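Local coordinates for NAD(P)H-FMN oxidoreductase (Bacillus subtilis, PDB 5LVA), which binds flavin mononucleotide and probably uses NAD(P)H to reduce flavin or a quinone-like acceptor, as flavodoxin-fold oxidoreductases do, at residues M1-L6 / E168-S173; T32-D35 / E39-D42; K52-H57 / Y85-G90; Y146-A151 / S157-G162. All blocks are in the same frame, centred on the assembly; numbering follows the deposited sequence.

Contact 1: residues M1-L6 / E168-S173; sequences MKVLVL and EHVLKS
V170 reaches out from the C-terminal helix and sets one methyl, CG1, against two valines of the first strand. The closer approach is to V3, whose CG1 lies 4.1 Å from V170 CG1, while V5 CG2 stands slightly farther off, at 4.4 Å from that same V170 CG1. With CG1 anti to the backbone N (chi1 166°), V170 presents this branch to the strand, and the side chains of V3 and V170 cross obliquely. V3 and V5 alternate with L4 and L6 along the strand, so both valines face the helix while the leucines turn to the other side of the sheet. The pattern is a small example of how a flavodoxin-like fold closes: strand 3-7 is an inner strand, between 31-35 and 59-65, of a parallel five-stranded sheet of order 2-1-3-4-5, and helix 156-171 packs against one face of it. Around the three valines the packing continues through I31 and V61 beside V3 and L25 beside V5, and this part is fully buried. Toward the chain ends the contact loosens. L171 CD2 comes no nearer than 4.8 Å to V3 CG2, although the leucine also rests on I31. Beyond it the helix gives out at K172, and M1, K2, K172 and S173 are exposed; their backbone is nevertheless tied to the protein, K2 N to D58 and K172 O to R59.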
loop_
_atom_site.group_PDB
_atom_site.type_symbol
_atom_site.label_atom_id
_atom_site.label_comp_id
_atom_site.label_asym_id
_atom_site.label_seq_id
_atom_site.Cartn_x
_atom_site.Cartn_y
_atom_site.Cartn_z
ATOM N N MET A 1 -13.574 -0.983 9.079
ATOM C CA MET A 1 -14.516 0.110 8.830
ATOM C C MET A 1 -13.789 1.362 8.339
ATOM O O MET A 1 -13.938 1.746 7.183
ATOM C CB MET A 1 -15.336 0.417 10.091
ATOM C CG MET A 1 -16.588 1.281 9.875
ATOM S SD MET A 1 -17.407 1.088 8.272
ATOM C CE MET A 1 -18.998 1.864 8.571
ATOM N N LYS A 2 -12.995 1.993 9.200
ATOM C CA LYS A 2 -12.240 3.178 8.787
ATOM C C LYS A 2 -10.919 2.822 8.115
ATOM O O LYS A 2 -9.992 2.361 8.757
ATOM C CB LYS A 2 -11.980 4.095 9.975
ATOM C CG LYS A 2 -13.084 5.088 10.206
ATOM C CD LYS A 2 -12.568 6.325 10.891
ATOM C CE LYS A 2 -13.601 6.880 11.852
ATOM N NZ LYS A 2 -13.011 7.119 13.200
ATOM N N VAL A 3 -10.832 3.069 6.816
ATOM C CA VAL A 3 -9.685 2.618 6.055
ATOM C C VAL A 3 -8.901 3.754 5.427
ATOM O O VAL A 3 -9.421 4.496 4.609
ATOM C CB VAL A 3 -10.113 1.651 4.950
ATOM C CG1 VAL A 3 -8.908 1.145 4.203
ATOM C CG2 VAL A 3 -10.916 0.495 5.535
ATOM N N LEU A 4 -7.635 3.869 5.807
ATOM C CA LEU A 4 -6.738 4.861 5.240
ATOM C C LEU A 4 -5.938 4.248 4.089
ATOM O O LEU A 4 -5.199 3.297 4.293
ATOM C CB LEU A 4 -5.812 5.400 6.326
ATOM C CG LEU A 4 -4.800 6.484 5.977
ATOM C CD1 LEU A 4 -5.482 7.780 5.570
ATOM C CD2 LEU A 4 -3.890 6.720 7.149
ATOM N N VAL A 5 -6.115 4.760 2.876
ATOM C CA VAL A 5 -5.366 4.260 1.730
ATOM C C VAL A 5 -4.310 5.264 1.345
ATOM O O VAL A 5 -4.617 6.322 0.799
ATOM C CB VAL A 5 -6.249 3.991 0.483
ATOM C CG1 VAL A 5 -5.407 3.446 -0.656
ATOM C CG2 VAL A 5 -7.386 3.035 0.794
ATOM N N LEU A 6 -3.060 4.931 1.625
ATOM C CA LEU A 6 -1.958 5.787 1.244
ATOM C C LEU A 6 -1.405 5.360 -0.105
ATOM O O LEU A 6 -0.736 4.347 -0.199
ATOM C CB LEU A 6 -0.879 5.747 2.317
ATOM C CG LEU A 6 -1.411 5.971 3.734
ATOM C CD1 LEU A 6 -0.316 5.823 4.762
ATOM C CD2 LEU A 6 -2.015 7.340 3.820
ATOM N N GLU A 168 -12.909 -4.977 -3.402
ATOM C CA GLU A 168 -13.455 -5.949 -2.485
ATOM C C GLU A 168 -12.420 -6.340 -1.437
ATOM O O GLU A 168 -12.744 -6.527 -0.267
ATOM C CB GLU A 168 -13.945 -7.184 -3.224
ATOM C CG GLU A 168 -14.429 -8.249 -2.273
ATOM C CD GLU A 168 -14.987 -9.463 -2.967
ATOM O OE1 GLU A 168 -15.399 -9.341 -4.143
ATOM O OE2 GLU A 168 -15.022 -10.537 -2.327
ATOM N N HIS A 169 -11.170 -6.448 -1.864
ATOM C CA HIS A 169 -10.103 -6.894 -0.986
ATOM C C HIS A 169 -9.782 -5.876 0.092
ATOM O O HIS A 169 -9.577 -6.223 1.242
ATOM C CB HIS A 169 -8.846 -7.192 -1.786
ATOM C CG HIS A 169 -7.859 -8.031 -1.044
ATOM N ND1 HIS A 169 -6.879 -7.494 -0.243
ATOM C CD2 HIS A 169 -7.718 -9.375 -0.964
ATOM C CE1 HIS A 169 -6.163 -8.467 0.284
ATOM N NE2 HIS A 169 -6.653 -9.618 -0.138
ATOM N N VAL A 170 -9.737 -4.616 -0.302
ATOM C CA VAL A 170 -9.424 -3.527 0.607
ATOM C C VAL A 170 -10.517 -3.349 1.661
ATOM O O VAL A 170 -10.260 -2.872 2.755
ATOM C CB VAL A 170 -9.211 -2.211 -0.191
ATOM C CG1 VAL A 170 -9.217 -1.004 0.717
ATOM C CG2 VAL A 170 -7.912 -2.286 -0.968
ATOM N N LEU A 171 -11.733 -3.767 1.338
ATOM C CA LEU A 171 -12.875 -3.571 2.225
ATOM C C LEU A 171 -13.235 -4.850 2.961
ATOM O O LEU A 171 -14.030 -4.840 3.894
ATOM C CB LEU A 171 -14.075 -3.069 1.426
ATOM C CG LEU A 171 -13.913 -1.701 0.758
ATOM C CD1 LEU A 171 -15.084 -1.416 -0.168
ATOM C CD2 LEU A 171 -13.809 -0.628 1.809
ATOM N N LYS A 172 -12.638 -5.948 2.528
ATOM C CA LYS A 172 -12.848 -7.266 3.121
ATOM C C LYS A 172 -12.454 -7.316 4.590
ATOM O O LYS A 172 -11.496 -6.675 5.010
ATOM C CB LYS A 172 -12.048 -8.301 2.335
ATOM C CG LYS A 172 -12.407 -9.734 2.584
ATOM C CD LYS A 172 -11.336 -10.632 2.002
ATOM C CE LYS A 172 -11.915 -11.928 1.487
ATOM N NZ LYS A 172 -11.367 -13.079 2.266
ATOM N N SER A 173 -13.200 -8.078 5.374
ATOM C CA SER A 173 -12.832 -8.300 6.765
ATOM C C SER A 173 -12.172 -9.679 6.882
ATOM O O SER A 173 -12.599 -10.634 6.240
ATOM C CB SER A 173 -14.051 -8.185 7.675
ATOM O OG SER A 173 -14.723 -9.427 7.751
#

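Contact 2: residues T32-D35 / E39-D42; sequences TLRD and EYPD
R34 and E39 are joined by a salt bridge in which R34 NH2 donates to E39 OE1 over 2.9 Å, with an N-H...O angle of 169°. The second polar link is a backbone bond, E39 N to D35 O at 3.0 Å, spanning one turn. Together they mark a strand-to-helix junction of the flavodoxin-like fold: D35 ends edge strand 31-35 and is the N-cap of helix 36-39, its OD1 accepting from Q38 N. The acceptor OE1 lies in the guanidinium plane, yet the arginine meets the carboxylate from above, the two planes being 64° apart. A bend at chi3 (66°) swings the R34 tip toward the glutamate. Each charge has a further mate on helix 47-56, E50 for R34 and K49 for E39, an alternating row of charges that ties strand to both helices. With an alanine at E39, R34 would keep E50 but would probably be held less firmly, and K49 would lack this carboxylate. Farther out, R34 packs on L4 and L6 of strand 3-7, and E39 CG lies 3.3 Å from D35 O. R34 NH2 approaches the Y40 ring obliquely, and Y40 OH, bonded to E50, lies at the guanidinium edge, 3.8 Å from R34 NH2.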
loop_
_atom_site.group_PDB
_atom_site.type_symbol
_atom_site.label_atom_id
_atom_site.label_comp_id
_atom_site.label_asym_id
_atom_site.label_seq_id
_atom_site.Cartn_x
_atom_site.Cartn_y
_atom_site.Cartn_z
ATOM N N THR A 32 -10.598 6.799 3.293
ATOM C CA THR A 32 -9.844 8.023 3.102
ATOM C C THR A 32 -8.724 7.751 2.105
ATOM O O THR A 32 -7.726 7.138 2.460
ATOM C CB THR A 32 -9.243 8.506 4.416
ATOM O OG1 THR A 32 -10.248 8.488 5.426
ATOM C CG2 THR A 32 -8.661 9.882 4.288
ATOM N N LEU A 33 -8.878 8.173 0.858
ATOM C CA LEU A 33 -7.813 7.950 -0.109
ATOM C C LEU A 33 -6.937 9.180 -0.182
ATOM O O LEU A 33 -7.418 10.291 -0.090
ATOM C CB LEU A 33 -8.365 7.589 -1.487
ATOM C CG LEU A 33 -7.276 7.122 -2.458
ATOM C CD1 LEU A 33 -7.739 5.921 -3.250
ATOM C CD2 LEU A 33 -6.870 8.221 -3.406
ATOM N N ARG A 34 -5.637 8.964 -0.301
ATOM C CA ARG A 34 -4.685 10.052 -0.380
ATOM C C ARG A 34 -3.648 9.754 -1.451
ATOM O O ARG A 34 -3.256 8.615 -1.654
ATOM C CB ARG A 34 -4.009 10.289 0.965
ATOM C CG ARG A 34 -4.934 10.781 2.041
ATOM C CD ARG A 34 -4.194 11.000 3.349
ATOM N NE ARG A 34 -3.227 12.084 3.252
ATOM C CZ ARG A 34 -2.023 12.067 3.808
ATOM N NH1 ARG A 34 -1.633 11.013 4.502
ATOM N NH2 ARG A 34 -1.204 13.095 3.663
ATOM N N ASP A 35 -3.229 10.807 -2.136
ATOM C CA ASP A 35 -2.223 10.755 -3.174
ATOM C C ASP A 35 -1.018 11.479 -2.634
ATOM O O ASP A 35 -0.937 12.713 -2.703
ATOM C CB ASP A 35 -2.749 11.414 -4.451
ATOM C CG ASP A 35 -1.744 11.420 -5.582
ATOM O OD1 ASP A 35 -0.552 11.157 -5.372
ATOM O OD2 ASP A 35 -2.163 11.710 -6.707
ATOM N N GLU A 39 0.381 15.436 -2.605
ATOM C CA GLU A 39 0.368 16.299 -1.434
ATOM C C GLU A 39 1.743 16.780 -1.039
ATOM O O GLU A 39 1.886 17.865 -0.490
ATOM C CB GLU A 39 -0.278 15.591 -0.251
ATOM C CG GLU A 39 -1.675 15.123 -0.550
ATOM C CD GLU A 39 -2.502 14.931 0.695
ATOM O OE1 GLU A 39 -2.012 15.231 1.800
ATOM O OE2 GLU A 39 -3.648 14.472 0.564
ATOM N N TYR A 40 2.764 15.980 -1.302
ATOM C CA TYR A 40 4.123 16.391 -0.978
ATOM C C TYR A 40 4.989 16.332 -2.216
ATOM O O TYR A 40 5.793 15.422 -2.359
ATOM C CB TYR A 40 4.725 15.508 0.116
ATOM C CG TYR A 40 3.908 15.411 1.383
ATOM C CD1 TYR A 40 3.725 16.511 2.193
ATOM C CD2 TYR A 40 3.327 14.211 1.768
ATOM C CE1 TYR A 40 2.990 16.427 3.345
ATOM C CE2 TYR A 40 2.591 14.120 2.924
ATOM C CZ TYR A 40 2.430 15.237 3.706
ATOM O OH TYR A 40 1.707 15.177 4.861
ATOM N N PRO A 41 4.823 17.302 -3.122
ATOM C CA PRO A 41 5.574 17.300 -4.378
ATOM C C PRO A 41 7.076 17.497 -4.174
ATOM O O PRO A 41 7.877 17.085 -5.002
ATOM C CB PRO A 41 4.962 18.472 -5.143
ATOM C CG PRO A 41 4.384 19.341 -4.089
ATOM C CD PRO A 41 3.886 18.431 -3.047
ATOM N N ASP A 42 7.460 18.114 -3.072
ATOM C CA ASP A 42 8.872 18.276 -2.798
ATOM C C ASP A 42 9.329 17.245 -1.776
ATOM O O ASP A 42 10.404 17.366 -1.205
ATOM C CB ASP A 42 9.166 19.697 -2.317
ATOM C CG ASP A 42 8.477 20.027 -1.009
ATOM O OD1 ASP A 42 7.509 19.321 -0.638
ATOM O OD2 ASP A 42 8.909 20.998 -0.351
#

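Contact 3: residues K52-H57 / Y85-G90; sequences KLCEEH and YGWAYG
W87 extends its indole from the loop after helix 73-82 to the last turn of helix 47-56, where its NE1 donates to E55 OE2 over 2.8 Å at an N-H...O angle of 156°. The carboxylate receives this N-H on its anti side, close to its own plane, and the carboxylate and ring planes are 33° apart. The same edge of the indole also makes apolar contact: CH2 lies 3.9 Å from C54 CB, and CZ2 is 4.0 Å from E55 CG. Thus one ring edge is shared by a polar tip and two aliphatic carbons from consecutive helical residues. W87 CG stands anti to the backbone N (chi1 -177°), which carries the ring away from its own loop, while E55, extended beyond CG, crosses the indole edge at a slant. In the next shell V82, A95 and L96 pack on the tryptophan, its backbone bonds to A95, and C54 leans on W78 and L96. The end of the helix is held separately: K99 NZ bonds to the carbonyls of E55 and H57, and H57 ND1 donates to L53 O. Far from the flavin, the chemistry is structural: an exposed glutamate satisfies the one N-H of a largely buried indole.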
loop_
_atom_site.group_PDB
_atom_site.type_symbol
_atom_site.label_atom_id
_atom_site.label_comp_id
_atom_site.label_asym_id
_atom_site.label_seq_id
_atom_site.Cartn_x
_atom_site.Cartn_y
_atom_site.Cartn_z
ATOM N N LYS A 52 -1.267 11.510 12.751
ATOM C CA LYS A 52 -2.629 11.758 13.213
ATOM C C LYS A 52 -3.670 11.051 12.370
ATOM O O LYS A 52 -4.729 10.683 12.859
ATOM C CB LYS A 52 -2.925 13.248 13.221
ATOM C CG LYS A 52 -2.528 13.982 14.472
ATOM C CD LYS A 52 -2.799 15.467 14.269
ATOM C CE LYS A 52 -3.352 16.110 15.515
ATOM N NZ LYS A 52 -4.372 15.231 16.166
ATOM N N LEU A 53 -3.370 10.871 11.096
ATOM C CA LEU A 53 -4.292 10.183 10.212
ATOM C C LEU A 53 -4.286 8.690 10.476
ATOM O O LEU A 53 -5.342 8.068 10.511
ATOM C CB LEU A 53 -3.956 10.473 8.749
ATOM C CG LEU A 53 -4.442 11.846 8.301
ATOM C CD1 LEU A 53 -3.853 12.260 6.959
ATOM C CD2 LEU A 53 -5.941 11.841 8.250
ATOM N N CYS A 54 -3.097 8.119 10.647
ATOM C CA CYS A 54 -2.971 6.707 11.031
ATOM C C CYS A 54 -3.764 6.435 12.303
ATOM O O CYS A 54 -4.517 5.478 12.378
ATOM C CB CYS A 54 -1.505 6.305 11.248
ATOM S SG CYS A 54 -0.434 6.367 9.795
ATOM N N GLU A 55 -3.587 7.296 13.296
ATOM C CA GLU A 55 -4.311 7.195 14.550
ATOM C C GLU A 55 -5.832 7.128 14.368
ATOM O O GLU A 55 -6.519 6.405 15.088
ATOM C CB GLU A 55 -3.953 8.378 15.448
ATOM C CG GLU A 55 -2.500 8.402 15.876
ATOM C CD GLU A 55 -2.168 9.583 16.758
ATOM O OE1 GLU A 55 -3.105 10.201 17.283
ATOM O OE2 GLU A 55 -0.979 9.902 16.921
ATOM N N GLU A 56 -6.355 7.862 13.396
ATOM C CA GLU A 56 -7.795 7.993 13.248
ATOM C C GLU A 56 -8.445 6.880 12.429
ATOM O O GLU A 56 -9.661 6.810 12.361
ATOM C CB GLU A 56 -8.136 9.368 12.639
ATOM C CG GLU A 56 -8.086 10.519 13.663
ATOM C CD GLU A 56 -8.136 11.922 13.033
ATOM O OE1 GLU A 56 -8.533 12.052 11.851
ATOM O OE2 GLU A 56 -7.789 12.906 13.728
ATOM N N HIS A 57 -7.655 5.999 11.826
ATOM C CA HIS A 57 -8.213 4.905 11.029
ATOM C C HIS A 57 -7.857 3.535 11.584
ATOM O O HIS A 57 -6.871 3.387 12.295
ATOM C CB HIS A 57 -7.742 4.998 9.579
ATOM C CG HIS A 57 -8.204 6.230 8.874
ATOM N ND1 HIS A 57 -7.693 7.477 9.151
ATOM C CD2 HIS A 57 -9.128 6.409 7.900
ATOM C CE1 HIS A 57 -8.283 8.374 8.380
ATOM N NE2 HIS A 57 -9.156 7.750 7.608
ATOM N N TYR A 85 10.253 6.699 17.284
ATOM C CA TYR A 85 10.370 6.242 18.654
ATOM C C TYR A 85 9.352 6.961 19.515
ATOM O O TYR A 85 9.202 8.156 19.417
ATOM C CB TYR A 85 11.791 6.484 19.183
ATOM C CG TYR A 85 12.012 5.919 20.566
ATOM C CD1 TYR A 85 11.597 6.606 21.702
ATOM C CD2 TYR A 85 12.606 4.677 20.738
ATOM C CE1 TYR A 85 11.775 6.078 22.960
ATOM C CE2 TYR A 85 12.793 4.148 21.989
ATOM C CZ TYR A 85 12.378 4.851 23.095
ATOM O OH TYR A 85 12.574 4.312 24.344
ATOM N N GLY A 86 8.647 6.234 20.363
ATOM C CA GLY A 86 7.683 6.867 21.237
ATOM C C GLY A 86 6.330 7.043 20.585
ATOM O O GLY A 86 5.387 7.511 21.214
ATOM N N TRP A 87 6.226 6.677 19.314
ATOM C CA TRP A 87 4.939 6.728 18.648
ATOM C C TRP A 87 4.586 5.390 18.038
ATOM O O TRP A 87 3.533 4.828 18.306
ATOM C CB TRP A 87 4.906 7.809 17.561
ATOM C CG TRP A 87 3.539 7.892 16.932
ATOM C CD1 TRP A 87 2.415 8.417 17.493
ATOM C CD2 TRP A 87 3.153 7.414 15.638
ATOM N NE1 TRP A 87 1.361 8.304 16.632
ATOM C CE2 TRP A 87 1.787 7.687 15.489
ATOM C CE3 TRP A 87 3.829 6.778 14.597
ATOM C CZ2 TRP A 87 1.088 7.343 14.344
ATOM C CZ3 TRP A 87 3.136 6.448 13.468
ATOM C CH2 TRP A 87 1.782 6.735 13.345
ATOM N N ALA A 88 5.469 4.893 17.191
ATOM C CA ALA A 88 5.194 3.656 16.495
ATOM C C ALA A 88 5.865 2.498 17.224
ATOM O O ALA A 88 5.364 1.384 17.236
ATOM C CB ALA A 88 5.662 3.741 15.063
ATOM N N TYR A 89 7.001 2.786 17.841
ATOM C CA TYR A 89 7.718 1.803 18.619
ATOM C C TYR A 89 8.399 2.499 19.766
ATOM O O TYR A 89 8.334 3.717 19.894
ATOM C CB TYR A 89 8.751 1.066 17.768
ATOM C CG TYR A 89 9.925 1.920 17.348
ATOM C CD1 TYR A 89 9.819 2.814 16.287
ATOM C CD2 TYR A 89 11.147 1.823 18.001
ATOM C CE1 TYR A 89 10.888 3.588 15.899
ATOM C CE2 TYR A 89 12.222 2.593 17.615
ATOM C CZ TYR A 89 12.085 3.477 16.568
ATOM O OH TYR A 89 13.158 4.244 16.189
ATOM N N GLY A 90 9.082 1.728 20.592
ATOM C CA GLY A 90 9.769 2.310 21.715
ATOM C C GLY A 90 8.870 2.274 22.920
ATOM O O GLY A 90 7.793 1.686 22.879
#

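Contact 4: residues Y146-A151 / S157-G162; sequences YVFYQA and SELAEG
F148 projects from the end of the edge strand onto helix 156-171, and its ring meets the helix backbone where G162 offers no side chain. F148 CE1 lies 3.5 Å from G162 CA, with the ring oblique to that carbon. A side chain at G162 would point toward the phenylalanine and run into CE1, so the glycine allows this close approach of ring and helix. The rim of the ring continues along the preceding turn: F148 CZ is 4.0 Å from E158 O and 4.2 Å from L159 CA, while CE2 touches L159 CD1 at 4.3 Å. Having CG anti to the backbone N (chi1 -170°) directs the ring straight across from strand to helix. Y146, two residues earlier and on the same side of the strand, adopts nearly the same torsion and sends its hydroxyl to the carbonyl of the same glycine, where OH stands 2.7 Å from G162 O in a weak hydrogen bond. Replacing F148 with an alanine would probably open a gap over G162, take from L159 its contact with the ring and leave F21 without its edge-to-face mate. Segments 146-148 and 157-162 run almost exactly antiparallel (177°), their axes coming within 10.7 Å, as expected when a chain leaves a sheet and returns along its face. Just beyond the strand, A151 touches the FMN. On this face helix 17-23 lies alongside, F21 meeting F148 edge-to-face and V17 touching F148, L159 and A151, whereas strand 100-106 pairs with strand 141-148 and packs M102 and A104 against Y146.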
loop_
_atom_site.group_PDB
_atom_site.type_symbol
_atom_site.label_atom_id
_atom_site.label_comp_id
_atom_site.label_asym_id
_atom_site.label_seq_id
_atom_site.Cartn_x
_atom_site.Cartn_y
_atom_site.Cartn_z
ATOM N N TYR A 146 -3.014 -7.173 -1.589
ATOM C CA TYR A 146 -3.662 -7.230 -2.880
ATOM C C TYR A 146 -2.607 -7.071 -3.949
ATOM O O TYR A 146 -1.848 -6.126 -3.944
ATOM C CB TYR A 146 -4.744 -6.169 -3.059
ATOM C CG TYR A 146 -5.400 -6.349 -4.406
ATOM C CD1 TYR A 146 -6.251 -7.422 -4.641
ATOM C CD2 TYR A 146 -5.105 -5.508 -5.465
ATOM C CE1 TYR A 146 -6.820 -7.618 -5.869
ATOM C CE2 TYR A 146 -5.674 -5.704 -6.697
ATOM C CZ TYR A 146 -6.528 -6.755 -6.891
ATOM O OH TYR A 146 -7.085 -6.953 -8.117
ATOM N N VAL A 147 -2.565 -8.014 -4.869
ATOM C CA VAL A 147 -1.548 -8.015 -5.892
ATOM C C VAL A 147 -2.180 -8.103 -7.263
ATOM O O VAL A 147 -3.040 -8.933 -7.493
ATOM C CB VAL A 147 -0.576 -9.186 -5.710
ATOM C CG1 VAL A 147 0.634 -9.000 -6.588
ATOM C CG2 VAL A 147 -0.155 -9.295 -4.269
ATOM N N PHE A 148 -1.749 -7.241 -8.171
ATOM C CA PHE A 148 -2.241 -7.304 -9.530
ATOM C C PHE A 148 -1.066 -7.442 -10.459
ATOM O O PHE A 148 -0.158 -6.617 -10.451
ATOM C CB PHE A 148 -3.076 -6.072 -9.879
ATOM C CG PHE A 148 -3.805 -6.185 -11.188
ATOM C CD1 PHE A 148 -4.951 -6.932 -11.292
ATOM C CD2 PHE A 148 -3.334 -5.550 -12.309
ATOM C CE1 PHE A 148 -5.621 -7.030 -12.482
ATOM C CE2 PHE A 148 -4.002 -5.658 -13.501
ATOM C CZ PHE A 148 -5.147 -6.402 -13.582
ATOM N N TYR A 149 -1.093 -8.507 -11.248
ATOM C CA TYR A 149 0.000 -8.848 -12.137
ATOM C C TYR A 149 -0.313 -8.426 -13.562
ATOM O O TYR A 149 -1.454 -8.117 -13.870
ATOM C CB TYR A 149 0.273 -10.356 -12.088
ATOM C CG TYR A 149 0.692 -10.906 -10.735
ATOM C CD1 TYR A 149 2.013 -10.870 -10.335
ATOM C CD2 TYR A 149 -0.235 -11.474 -9.879
ATOM C CE1 TYR A 149 2.403 -11.371 -9.125
ATOM C CE2 TYR A 149 0.142 -11.964 -8.660
ATOM C CZ TYR A 149 1.469 -11.918 -8.290
ATOM O OH TYR A 149 1.871 -12.429 -7.085
ATOM N N GLN A 150 0.699 -8.426 -14.422
ATOM C CA GLN A 150 0.519 -8.077 -15.824
ATOM C C GLN A 150 0.012 -6.643 -15.959
ATOM O O GLN A 150 -0.681 -6.308 -16.905
ATOM C CB GLN A 150 -0.453 -9.042 -16.504
ATOM C CG GLN A 150 0.133 -10.356 -16.948
ATOM C CD GLN A 150 0.751 -10.273 -18.311
ATOM O OE1 GLN A 150 1.960 -10.427 -18.475
ATOM N NE2 GLN A 150 -0.075 -10.022 -19.307
ATOM N N ALA A 151 0.370 -5.817 -14.989
ATOM C CA ALA A 151 -0.110 -4.452 -14.897
ATOM C C ALA A 151 0.331 -3.602 -16.093
ATOM O O ALA A 151 1.516 -3.507 -16.399
ATOM C CB ALA A 151 0.361 -3.835 -13.594
ATOM N N SER A 157 -10.629 -5.147 -20.009
ATOM C CA SER A 157 -11.664 -5.754 -19.197
ATOM C C SER A 157 -11.056 -6.366 -17.969
ATOM O O SER A 157 -11.611 -6.269 -16.876
ATOM C CB SER A 157 -12.431 -6.803 -19.996
ATOM O OG SER A 157 -11.535 -7.634 -20.704
ATOM N N GLU A 158 -9.909 -7.004 -18.167
ATOM C CA GLU A 158 -9.132 -7.589 -17.084
ATOM C C GLU A 158 -8.817 -6.541 -16.029
ATOM O O GLU A 158 -8.945 -6.788 -14.834
ATOM C CB GLU A 158 -7.847 -8.194 -17.629
ATOM C CG GLU A 158 -8.058 -9.400 -18.522
ATOM C CD GLU A 158 -8.356 -9.054 -19.971
ATOM O OE1 GLU A 158 -8.561 -7.862 -20.281
ATOM O OE2 GLU A 158 -8.378 -9.988 -20.802
ATOM N N LEU A 159 -8.425 -5.358 -16.486
ATOM C CA LEU A 159 -8.111 -4.270 -15.580
ATOM C C LEU A 159 -9.338 -3.846 -14.801
ATOM O O LEU A 159 -9.251 -3.465 -13.637
ATOM C CB LEU A 159 -7.543 -3.083 -16.338
ATOM C CG LEU A 159 -7.309 -1.856 -15.456
ATOM C CD1 LEU A 159 -6.256 -2.152 -14.406
ATOM C CD2 LEU A 159 -6.943 -0.618 -16.281
ATOM N N ALA A 160 -10.492 -3.925 -15.437
ATOM C CA ALA A 160 -11.714 -3.534 -14.771
ATOM C C ALA A 160 -12.067 -4.556 -13.700
ATOM O O ALA A 160 -12.439 -4.202 -12.585
ATOM C CB ALA A 160 -12.838 -3.386 -15.774
ATOM N N GLU A 161 -11.947 -5.831 -14.042
ATOM C CA GLU A 161 -12.160 -6.890 -13.066
ATOM C C GLU A 161 -11.090 -6.844 -11.965
ATOM O O GLU A 161 -11.348 -7.178 -10.815
ATOM C CB GLU A 161 -12.177 -8.250 -13.754
ATOM C CG GLU A 161 -12.037 -9.439 -12.819
ATOM C CD GLU A 161 -13.294 -9.758 -12.021
ATOM O OE1 GLU A 161 -14.312 -9.055 -12.157
ATOM O OE2 GLU A 161 -13.257 -10.742 -11.254
ATOM N N GLY A 162 -9.890 -6.408 -12.316
ATOM C CA GLY A 162 -8.848 -6.249 -11.327
ATOM C C GLY A 162 -9.198 -5.156 -10.346
ATOM O O GLY A 162 -8.962 -5.288 -9.151
#

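From the N terminus, contact 1 opens with the first strand and closes only at the last helix, so that the other three all fall within its span. Those three follow one another in series without crossing: contact 2 closes a short turn after strand 31-35, contact 3 joins helix 47-56 to the loop after helix 73-82, and contact 4 folds the last helix back on strand 141-148. Strand pairing links contacts 1 and 2, T32 bonds to H57 between contacts 2 and 3, and helix 156-171 serves both contacts 1 and 4. Contacts 3 and 4, with centres about 32 Å apart, lie on opposite sides of the chain's centre.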